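Local coordinates for protein ribulose-bisphosphate carboxylase (Alicyclobacillus acidocaldarius subsp. acidocaldarius, PDB 4NAS) that belongs to the ribulose-bisphosphate carboxylase large-chain family, pairing an N-terminal domain with a TIM-barrel domain, and binds calcium in the crystal, at residues Y17-R22 against E27-G32; P143-I148 against D380-V385; D158-A163 against E190-A195. All coordinates share one frame; numbering follows the deposited sequence.

Contact 1 of 3, residues Y17-R22 against E27-G32; sequences YRLRDR and EARAEG
Arg29 meets Asp21 by running straight out from its helix: CG lies anti to the backbone N (chi1 -177°), and the chain stays extended as far as NE, which carries the guanidinium across to the strand. From the other side, Asp21 directs its CB toward the helix. The result is a one-pronged salt bridge, with NH1 of Arg29 giving a hydrogen bond to OD2 of Asp21 at 2.6 Å. The bond is somewhat bent, with an angle of 151° at the hydrogen. OD2 sits close to the guanidinium plane, at its edge, but the donor comes to the carboxylate from the anti side and tilted out of the carboxylate plane. The two flat groups are turned 71° from each other, so this is far from the coplanar, two-pronged arginine–carboxylate pairing. The other carboxylate oxygen, OD1 of Asp21, takes the backbone N of Arg22 at 2.6 Å, which helps set the rotation of the carboxylate. NH1 of Arg29 has a second partner, a water at 2.9 Å, and that water lies 3.1 Å from Arg20 O, adding a solvent link to the strand backbone. The apolar part of the contact is Leu19, whose CD2 covers one face of the guanidinium. NH2 of Arg29 makes a weak hydrogen bond to Asp105 O. The setting is a helix packed on a sheet in the N-terminal domain: strand 12-22 runs between strands 73-83 and 108-114, helix 26-36 lies over them, and Ile108 meets both Leu19 and Arg29.

Contact 2 of 3, residues P143-I148 against D380-V385; sequences PLVMSI and DAIWAV
The shortest polar bond among the two segments, from Ala384 N to Asp380 O at 2.9 Å, is internal to the helix that presents Ile382 to Pro143 and Val145. No hydrogen bond crosses the contact. On the strand, Leu144 pairs through its backbone with Leu358, while Val145 N is bonded to a side-chain acceptor, Asp173 OD2. What crosses is essentially one methyl group. Ile382 has CG1 anti to its carbonyl carbon (chi1 -75°) and CD1 extended beyond it, so CD1 leads the way to the strand. It comes within 4.1 Å of Val145 CG2, the two side chains lying alongside and pointing opposite ways. The same CD1 lies 3.7 Å from Pro143 O and, more loosely, 4.5 Å from Pro143 CB. Tyr349 of helix 345-352 touches both Pro143 and Ile382. Strand 144-146 pairs in parallel with strand 357-359, and helix 371-386, beyond the short helix 362-365, packs against strand 144-146 through Ile382, consistent with an outer helix of a TIM barrel. Apolar side chains and one backbone carbonyl oxygen meet here, buried and without a hydrogen bond, which implies little directional character: shape and exclusion of water hold the contact.

Contact 3 of 3, residues D158-A163 against E190-A195; sequences DELVEA and EDRVRA
Leu160 and Arg192 cross obliquely, each offering a carbon rather than a polar group: CD1 of Leu160 lies 4.1 Å from CD of Arg192. Beside them a second, simpler pair forms where CG2 of Val161 meets CB of Ala195 at 3.8 Å. The two pairs differ in how their residues face the partner helix. Leu160 and Ala195 direct their CB atoms toward it, whereas Val161 and Arg192 start off to one side and reach it with atoms farther along. In Val161 the valine branch that touches, CG2, is the one anti to the carbonyl carbon. With so short a partner as Ala195, the backbones come near each other, Val161 CA standing 7.0 Å from Ala195 CA. Arg192 is bent at chi3 (-56°), which lets its aliphatic middle serve the helix contact while its guanidinium turns elsewhere. That charged end is well supplied with partners: NE is hydrogen-bonded to Tyr213 OH, NH2 forms a salt bridge with Asp177, and NH1 bonds weakly to Ala187 O. Such multiple holds probably fix the methylenes that Leu160 packs against. Glu159 pairs with Arg49 of the second subunit, so helix 157-168 also takes part in the dimer. The contact thus joins two successive outer helices of the TIM barrel. The chain between them carries the calcium ligands Lys176, a carboxylated lysine, Asp178 and Glu179; the side chain of Arg192 is about 13 Å from a bound calcium ion and, through Asp177, is tied to that metal-binding segment. Side-by-side packing of consecutive helices round a strand barrel is characteristic of the TIM-barrel fold.

Contact 1 stands apart in the N-terminal domain, its centre about 48 Å from that of contact 2 and about 55 Å from that of contact 3, on the opposite side of the chain's centre. Contacts 2 and 3 share the barrel domain, with nearest atoms about 7 Å apart. No helix or strand serves two contacts, although strand 144-146 and helix 157-168 are successive. Burial alone does not decide the chemistry. The fully buried strand–helix contact 2 is mostly apolar, but the two partly buried contacts differ: the helix pair of contact 3 touches through carbons, including an arginine stem, whereas contact 1 is built round a salt bridge and a water, with Leu19 against the arginine.

Contact 1 of 3, residues Y17-R22 against E27-G32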
loop_
_atom_site.group_PDB
_atom_site.type_symbol
_atom_site.label_atom_id
_atom_site.label_comp_id
_atom_site.label_asym_id
_atom_site.label_seq_id
_atom_site.Cartn_x
_atom_site.Cartn_y
_atom_site.Cartn_z
ATOM N N TYR B 17 17.304 8.842 -0.598
ATOM C CA TYR B 17 17.157 7.631 -1.408
ATOM C C TYR B 17 18.496 6.934 -1.566
ATOM O O TYR B 17 19.527 7.590 -1.665
ATOM C CB TYR B 17 16.618 7.965 -2.811
ATOM C CG TYR B 17 15.361 8.782 -2.765
ATOM C CD1 TYR B 17 14.105 8.160 -2.673
ATOM C CD2 TYR B 17 15.415 10.166 -2.780
ATOM C CE1 TYR B 17 12.956 8.909 -2.609
ATOM C CE2 TYR B 17 14.264 10.928 -2.724
ATOM C CZ TYR B 17 13.045 10.304 -2.639
ATOM O OH TYR B 17 11.896 11.055 -2.589
ATOM N N ARG B 18 18.464 5.606 -1.558
ATOM C CA ARG B 18 19.611 4.787 -1.941
ATOM C C ARG B 18 19.307 4.245 -3.330
ATOM O O ARG B 18 18.256 3.624 -3.540
ATOM C CB ARG B 18 19.761 3.586 -0.987
ATOM C CG ARG B 18 20.920 2.637 -1.374
ATOM C CD ARG B 18 20.684 1.205 -0.872
ATOM N NE ARG B 18 21.810 0.312 -1.158
ATOM C CZ ARG B 18 21.938 -0.431 -2.259
ATOM N NH1 ARG B 18 21.015 -0.399 -3.211
ATOM N NH2 ARG B 18 22.997 -1.211 -2.411
ATOM N N LEU B 19 20.218 4.440 -4.274
ATOM C CA LEU B 19 19.970 4.006 -5.652
ATOM C C LEU B 19 21.254 3.605 -6.368
ATOM O O LEU B 19 22.356 4.005 -5.964
ATOM C CB LEU B 19 19.252 5.102 -6.440
ATOM C CG LEU B 19 19.884 6.505 -6.463
ATOM C CD1 LEU B 19 20.924 6.662 -7.558
ATOM C CD2 LEU B 19 18.828 7.589 -6.598
ATOM N N ARG B 20 21.100 2.818 -7.432
ATOM C CA ARG B 20 22.225 2.428 -8.280
ATOM C C ARG B 20 22.113 3.135 -9.630
ATOM O O ARG B 20 21.031 3.202 -10.210
ATOM C CB ARG B 20 22.243 0.910 -8.471
ATOM C CG ARG B 20 23.318 0.413 -9.410
ATOM C CD ARG B 20 23.360 -1.103 -9.448
ATOM N NE ARG B 20 24.396 -1.584 -10.359
ATOM C CZ ARG B 20 25.196 -2.623 -10.118
ATOM N NH1 ARG B 20 25.092 -3.297 -8.981
ATOM N NH2 ARG B 20 26.112 -2.979 -11.013
ATOM N N ASP B 21 23.221 3.673 -10.131
ATOM C CA ASP B 21 23.210 4.343 -11.427
ATOM C C ASP B 21 24.636 4.605 -11.870
ATOM O O ASP B 21 25.578 4.106 -11.255
ATOM C CB ASP B 21 22.441 5.661 -11.351
ATOM C CG ASP B 21 21.748 6.015 -12.659
ATOM O OD1 ASP B 21 22.330 5.775 -13.737
ATOM O OD2 ASP B 21 20.611 6.540 -12.605
ATOM N N ARG B 22 24.798 5.375 -12.942
ATOM C CA ARG B 22 26.129 5.766 -13.395
ATOM C C ARG B 22 26.502 7.123 -12.805
ATOM O O ARG B 22 25.641 7.989 -12.615
ATOM C CB ARG B 22 26.209 5.793 -14.921
ATOM C CG ARG B 22 25.859 4.470 -15.563
ATOM C CD ARG B 22 26.465 4.330 -16.953
ATOM N NE ARG B 22 27.927 4.265 -16.927
ATOM C CZ ARG B 22 28.624 3.209 -16.517
ATOM N NH1 ARG B 22 29.949 3.241 -16.534
ATOM N NH2 ARG B 22 27.997 2.123 -16.077
ATOM N N GLU B 27 23.947 13.826 -11.022
ATOM C CA GLU B 27 23.649 15.242 -10.835
ATOM C C GLU B 27 22.398 15.663 -11.612
ATOM O O GLU B 27 21.515 16.315 -11.064
ATOM C CB GLU B 27 24.852 16.085 -11.249
ATOM C CG GLU B 27 25.194 17.202 -10.267
ATOM C CD GLU B 27 25.865 16.703 -8.990
ATOM O OE1 GLU B 27 25.483 17.175 -7.899
ATOM O OE2 GLU B 27 26.784 15.857 -9.077
ATOM N N ALA B 28 22.315 15.271 -12.881
ATOM C CA ALA B 28 21.124 15.540 -13.687
ATOM C C ALA B 28 19.890 14.791 -13.162
ATOM O O ALA B 28 18.800 15.353 -13.080
ATOM C CB ALA B 28 21.373 15.192 -15.146
ATOM N N ARG B 29 20.061 13.520 -12.811
ATOM C CA ARG B 29 18.936 12.738 -12.323
ATOM C C ARG B 29 18.354 13.364 -11.059
ATOM O O ARG B 29 17.139 13.495 -10.941
ATOM C CB ARG B 29 19.329 11.284 -12.073
ATOM C CG ARG B 29 18.162 10.431 -11.630
ATOM C CD ARG B 29 18.518 8.972 -11.536
ATOM N NE ARG B 29 17.450 8.222 -10.890
ATOM C CZ ARG B 29 17.463 6.908 -10.690
ATOM N NH1 ARG B 29 18.491 6.177 -11.105
ATOM N NH2 ARG B 29 16.435 6.321 -10.080
ATOM N N ALA B 30 19.224 13.790 -10.141
ATOM C CA ALA B 30 18.774 14.465 -8.925
ATOM C C ALA B 30 18.031 15.780 -9.208
ATOM O O ALA B 30 16.989 16.046 -8.602
ATOM C CB ALA B 30 19.949 14.685 -7.949
ATOM N N GLU B 31 18.568 16.596 -10.114
ATOM C CA GLU B 31 17.920 17.856 -10.492
ATOM C C GLU B 31 16.538 17.617 -11.123
ATOM O O GLU B 31 15.578 18.341 -10.852
ATOM C CB GLU B 31 18.821 18.658 -11.448
ATOM C CG GLU B 31 18.441 20.128 -11.603
ATOM C CD GLU B 31 18.779 20.974 -10.376
ATOM O OE1 GLU B 31 18.240 22.098 -10.268
ATOM O OE2 GLU B 31 19.587 20.528 -9.529
ATOM N N GLY B 32 16.443 16.587 -11.956
ATOM C CA GLY B 32 15.182 16.217 -12.571
ATOM C C GLY B 32 14.135 15.807 -11.555
ATOM O O GLY B 32 12.975 16.199 -11.662
HETATM O O HOH W 1 17.967 3.489 -10.043
#

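Contact 2 of 3, residues P143-I148 against D380-V385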
loop_
_atom_site.group_PDB
_atom_site.type_symbol
_atom_site.label_atom_id
_atom_site.label_comp_id
_atom_site.label_asym_id
_atom_site.label_seq_id
_atom_site.Cartn_x
_atom_site.Cartn_y
_atom_site.Cartn_z
ATOM N N PRO B 143 6.036 -4.405 31.847
ATOM C CA PRO B 143 5.564 -4.757 30.505
ATOM C C PRO B 143 4.156 -5.347 30.558
ATOM O O PRO B 143 3.766 -5.990 31.545
ATOM C CB PRO B 143 6.560 -5.828 30.052
ATOM C CG PRO B 143 7.834 -5.437 30.746
ATOM C CD PRO B 143 7.434 -4.800 32.071
ATOM N N LEU B 144 3.400 -5.109 29.497
ATOM C CA LEU B 144 2.078 -5.684 29.353
ATOM C C LEU B 144 2.218 -7.065 28.738
ATOM O O LEU B 144 3.234 -7.363 28.111
ATOM C CB LEU B 144 1.245 -4.794 28.440
ATOM C CG LEU B 144 0.512 -3.624 29.100
ATOM C CD1 LEU B 144 1.445 -2.526 29.586
ATOM C CD2 LEU B 144 -0.510 -3.079 28.115
ATOM N N VAL B 145 1.210 -7.913 28.902
ATOM C CA VAL B 145 1.284 -9.263 28.344
ATOM C C VAL B 145 0.116 -9.453 27.400
ATOM O O VAL B 145 -1.035 -9.210 27.778
ATOM C CB VAL B 145 1.233 -10.371 29.446
ATOM C CG1 VAL B 145 1.267 -11.758 28.828
ATOM C CG2 VAL B 145 2.384 -10.209 30.447
HETATM N N MSE B 146 0.420 -9.864 26.172
HETATM C CA MSE B 146 -0.615 -10.097 25.171
HETATM C C MSE B 146 -0.573 -11.526 24.617
HETATM O O MSE B 146 0.502 -12.037 24.300
HETATM C CB MSE B 146 -0.492 -9.081 24.032
HETATM C CG MSE B 146 -1.520 -9.249 22.915
HETATM SE SE MSE B 146 -1.427 -7.662 21.749
HETATM C CE MSE B 146 0.340 -7.976 21.035
ATOM N N SER B 147 -1.742 -12.165 24.535
ATOM C CA SER B 147 -1.881 -13.508 23.941
ATOM C C SER B 147 -2.592 -13.415 22.575
ATOM O O SER B 147 -3.346 -12.477 22.316
ATOM C CB SER B 147 -2.611 -14.471 24.905
ATOM O OG SER B 147 -2.605 -15.815 24.435
ATOM N N ILE B 148 -2.300 -14.349 21.673
ATOM C CA ILE B 148 -2.951 -14.367 20.368
ATOM C C ILE B 148 -3.719 -15.669 20.166
ATOM O O ILE B 148 -3.168 -16.740 20.398
ATOM C CB ILE B 148 -1.914 -14.249 19.226
ATOM C CG1 ILE B 148 -1.022 -13.019 19.436
ATOM C CG2 ILE B 148 -2.613 -14.240 17.878
ATOM C CD1 ILE B 148 0.351 -13.110 18.790
ATOM N N ASP B 380 5.582 -14.746 36.002
ATOM C CA ASP B 380 6.642 -15.256 36.886
ATOM C C ASP B 380 8.013 -14.611 36.589
ATOM O O ASP B 380 8.768 -14.238 37.502
ATOM C CB ASP B 380 6.754 -16.788 36.781
ATOM C CG ASP B 380 5.556 -17.520 37.388
ATOM O OD1 ASP B 380 4.943 -16.977 38.329
ATOM O OD2 ASP B 380 5.239 -18.648 36.926
ATOM N N ALA B 381 8.321 -14.489 35.307
ATOM C CA ALA B 381 9.550 -13.844 34.847
ATOM C C ALA B 381 9.547 -12.347 35.130
ATOM O O ALA B 381 10.575 -11.770 35.482
ATOM C CB ALA B 381 9.747 -14.099 33.354
ATOM N N ILE B 382 8.394 -11.713 34.948
ATOM C CA ILE B 382 8.236 -10.313 35.326
ATOM C C ILE B 382 8.550 -10.157 36.811
ATOM O O ILE B 382 9.314 -9.273 37.211
ATOM C CB ILE B 382 6.823 -9.789 34.977
ATOM C CG1 ILE B 382 6.726 -9.549 33.461
ATOM C CG2 ILE B 382 6.497 -8.508 35.779
ATOM C CD1 ILE B 382 5.383 -8.996 32.977
ATOM N N TRP B 383 7.991 -11.041 37.629
ATOM C CA TRP B 383 8.281 -11.036 39.063
ATOM C C TRP B 383 9.775 -11.186 39.351
ATOM O O TRP B 383 10.330 -10.468 40.185
ATOM C CB TRP B 383 7.501 -12.129 39.798
ATOM C CG TRP B 383 7.738 -12.093 41.289
ATOM C CD1 TRP B 383 6.995 -11.426 42.219
ATOM C CD2 TRP B 383 8.800 -12.730 42.008
ATOM N NE1 TRP B 383 7.523 -11.614 43.473
ATOM C CE2 TRP B 383 8.631 -12.412 43.372
ATOM C CE3 TRP B 383 9.876 -13.543 41.632
ATOM C CZ2 TRP B 383 9.498 -12.874 44.362
ATOM C CZ3 TRP B 383 10.735 -13.998 42.614
ATOM C CH2 TRP B 383 10.542 -13.662 43.963
ATOM N N ALA B 384 10.419 -12.110 38.654
ATOM C CA ALA B 384 11.821 -12.390 38.924
ATOM C C ALA B 384 12.647 -11.141 38.656
ATOM O O ALA B 384 13.479 -10.747 39.477
ATOM C CB ALA B 384 12.320 -13.568 38.087
ATOM N N VAL B 385 12.408 -10.523 37.506
ATOM C CA VAL B 385 13.131 -9.305 37.131
ATOM C C VAL B 385 12.945 -8.186 38.148
ATOM O O VAL B 385 13.915 -7.553 38.572
ATOM C CB VAL B 385 12.693 -8.778 35.764
ATOM C CG1 VAL B 385 13.341 -7.420 35.491
ATOM C CG2 VAL B 385 13.053 -9.765 34.676
#

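Contact 3 of 3, residues D158-A163 against E190-A195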
loop_
_atom_site.group_PDB
_atom_site.type_symbol
_atom_site.label_atom_id
_atom_site.label_comp_id
_atom_site.label_asym_id
_atom_site.label_seq_id
_atom_site.Cartn_x
_atom_site.Cartn_y
_atom_site.Cartn_z
ATOM N N ASP B 158 -19.192 -20.185 20.887
ATOM C CA ASP B 158 -18.958 -20.920 22.128
ATOM C C ASP B 158 -17.533 -21.460 22.230
ATOM O O ASP B 158 -16.891 -21.351 23.282
ATOM C CB ASP B 158 -19.949 -22.074 22.275
ATOM C CG ASP B 158 -21.242 -21.654 22.948
ATOM O OD1 ASP B 158 -21.786 -20.577 22.614
ATOM O OD2 ASP B 158 -21.718 -22.414 23.817
ATOM N N GLU B 159 -17.046 -22.054 21.147
ATOM C CA GLU B 159 -15.682 -22.562 21.119
ATOM C C GLU B 159 -14.686 -21.417 21.254
ATOM O O GLU B 159 -13.686 -21.526 21.963
ATOM C CB GLU B 159 -15.425 -23.333 19.824
ATOM C CG GLU B 159 -16.209 -24.606 19.752
ATOM C CD GLU B 159 -16.205 -25.249 18.387
ATOM O OE1 GLU B 159 -16.682 -26.404 18.276
ATOM O OE2 GLU B 159 -15.742 -24.615 17.426
ATOM N N LEU B 160 -14.977 -20.319 20.565
ATOM C CA LEU B 160 -14.138 -19.133 20.630
ATOM C C LEU B 160 -14.052 -18.615 22.068
ATOM O O LEU B 160 -12.971 -18.290 22.568
ATOM C CB LEU B 160 -14.698 -18.061 19.697
ATOM C CG LEU B 160 -14.442 -18.301 18.206
ATOM C CD1 LEU B 160 -15.192 -17.265 17.369
ATOM C CD2 LEU B 160 -12.936 -18.257 17.937
ATOM N N VAL B 161 -15.199 -18.575 22.737
ATOM C CA VAL B 161 -15.288 -18.024 24.085
ATOM C C VAL B 161 -14.408 -18.798 25.053
ATOM O O VAL B 161 -13.686 -18.206 25.873
ATOM C CB VAL B 161 -16.753 -17.982 24.571
ATOM C CG1 VAL B 161 -16.841 -18.029 26.105
ATOM C CG2 VAL B 161 -17.461 -16.752 24.002
ATOM N N GLU B 162 -14.454 -20.123 24.931
ATOM C CA GLU B 162 -13.652 -20.999 25.772
ATOM C C GLU B 162 -12.171 -20.756 25.543
ATOM O O GLU B 162 -11.377 -20.761 26.493
ATOM C CB GLU B 162 -13.987 -22.464 25.499
ATOM C CG GLU B 162 -13.016 -23.433 26.132
ATOM N N ALA B 163 -11.812 -20.544 24.276
ATOM C CA ALA B 163 -10.433 -20.296 23.891
ATOM C C ALA B 163 -10.006 -18.949 24.463
ATOM O O ALA B 163 -8.852 -18.767 24.849
ATOM C CB ALA B 163 -10.294 -20.308 22.367
ATOM N N GLU B 190 -18.915 -7.892 16.471
ATOM C CA GLU B 190 -19.690 -7.278 17.540
ATOM C C GLU B 190 -20.128 -8.325 18.572
ATOM O O GLU B 190 -20.132 -8.051 19.776
ATOM C CB GLU B 190 -20.873 -6.441 17.018
ATOM C CG GLU B 190 -21.317 -6.664 15.585
ATOM C CD GLU B 190 -20.336 -6.126 14.519
ATOM O OE1 GLU B 190 -20.092 -4.901 14.421
ATOM O OE2 GLU B 190 -19.830 -6.956 13.760
ATOM N N ASP B 191 -20.465 -9.528 18.106
ATOM C CA ASP B 191 -20.847 -10.609 19.018
ATOM C C ASP B 191 -19.649 -11.121 19.828
ATOM O O ASP B 191 -19.800 -11.545 20.983
ATOM C CB ASP B 191 -21.508 -11.766 18.263
ATOM C CG ASP B 191 -22.943 -11.456 17.847
ATOM O OD1 ASP B 191 -23.528 -10.474 18.363
ATOM O OD2 ASP B 191 -23.487 -12.207 17.009
ATOM N N ARG B 192 -18.464 -11.097 19.220
ATOM C CA ARG B 192 -17.242 -11.467 19.930
ATOM C C ARG B 192 -16.913 -10.477 21.030
ATOM O O ARG B 192 -16.542 -10.873 22.136
ATOM C CB ARG B 192 -16.051 -11.628 18.972
ATOM C CG ARG B 192 -16.287 -12.692 17.919
ATOM C CD ARG B 192 -14.989 -13.197 17.307
ATOM N NE ARG B 192 -14.186 -12.122 16.734
ATOM C CZ ARG B 192 -14.292 -11.682 15.482
ATOM N NH1 ARG B 192 -15.209 -12.195 14.672
ATOM N NH2 ARG B 192 -13.485 -10.719 15.047
ATOM N N VAL B 193 -17.054 -9.187 20.747
ATOM C CA VAL B 193 -16.736 -8.189 21.763
ATOM C C VAL B 193 -17.667 -8.377 22.972
ATOM O O VAL B 193 -17.205 -8.442 24.113
ATOM C CB VAL B 193 -16.822 -6.742 21.219
ATOM C CG1 VAL B 193 -16.728 -5.732 22.359
ATOM C CG2 VAL B 193 -15.718 -6.484 20.153
ATOM N N ARG B 194 -18.965 -8.493 22.707
ATOM C CA ARG B 194 -19.953 -8.671 23.776
ATOM C C ARG B 194 -19.641 -9.887 24.632
ATOM O O ARG B 194 -19.622 -9.804 25.856
ATOM C CB ARG B 194 -21.357 -8.833 23.200
ATOM C CG ARG B 194 -21.986 -7.563 22.659
ATOM C CD ARG B 194 -23.512 -7.694 22.594
ATOM N NE ARG B 194 -24.113 -6.656 21.760
ATOM C CZ ARG B 194 -24.209 -6.725 20.434
ATOM N NH1 ARG B 194 -23.749 -7.787 19.784
ATOM N NH2 ARG B 194 -24.766 -5.734 19.753
ATOM N N ALA B 195 -19.384 -11.013 23.969
ATOM C CA ALA B 195 -19.228 -12.304 24.633
ATOM C C ALA B 195 -17.940 -12.413 25.447
ATOM O O ALA B 195 -17.963 -12.903 26.583
ATOM C CB ALA B 195 -19.305 -13.434 23.618
#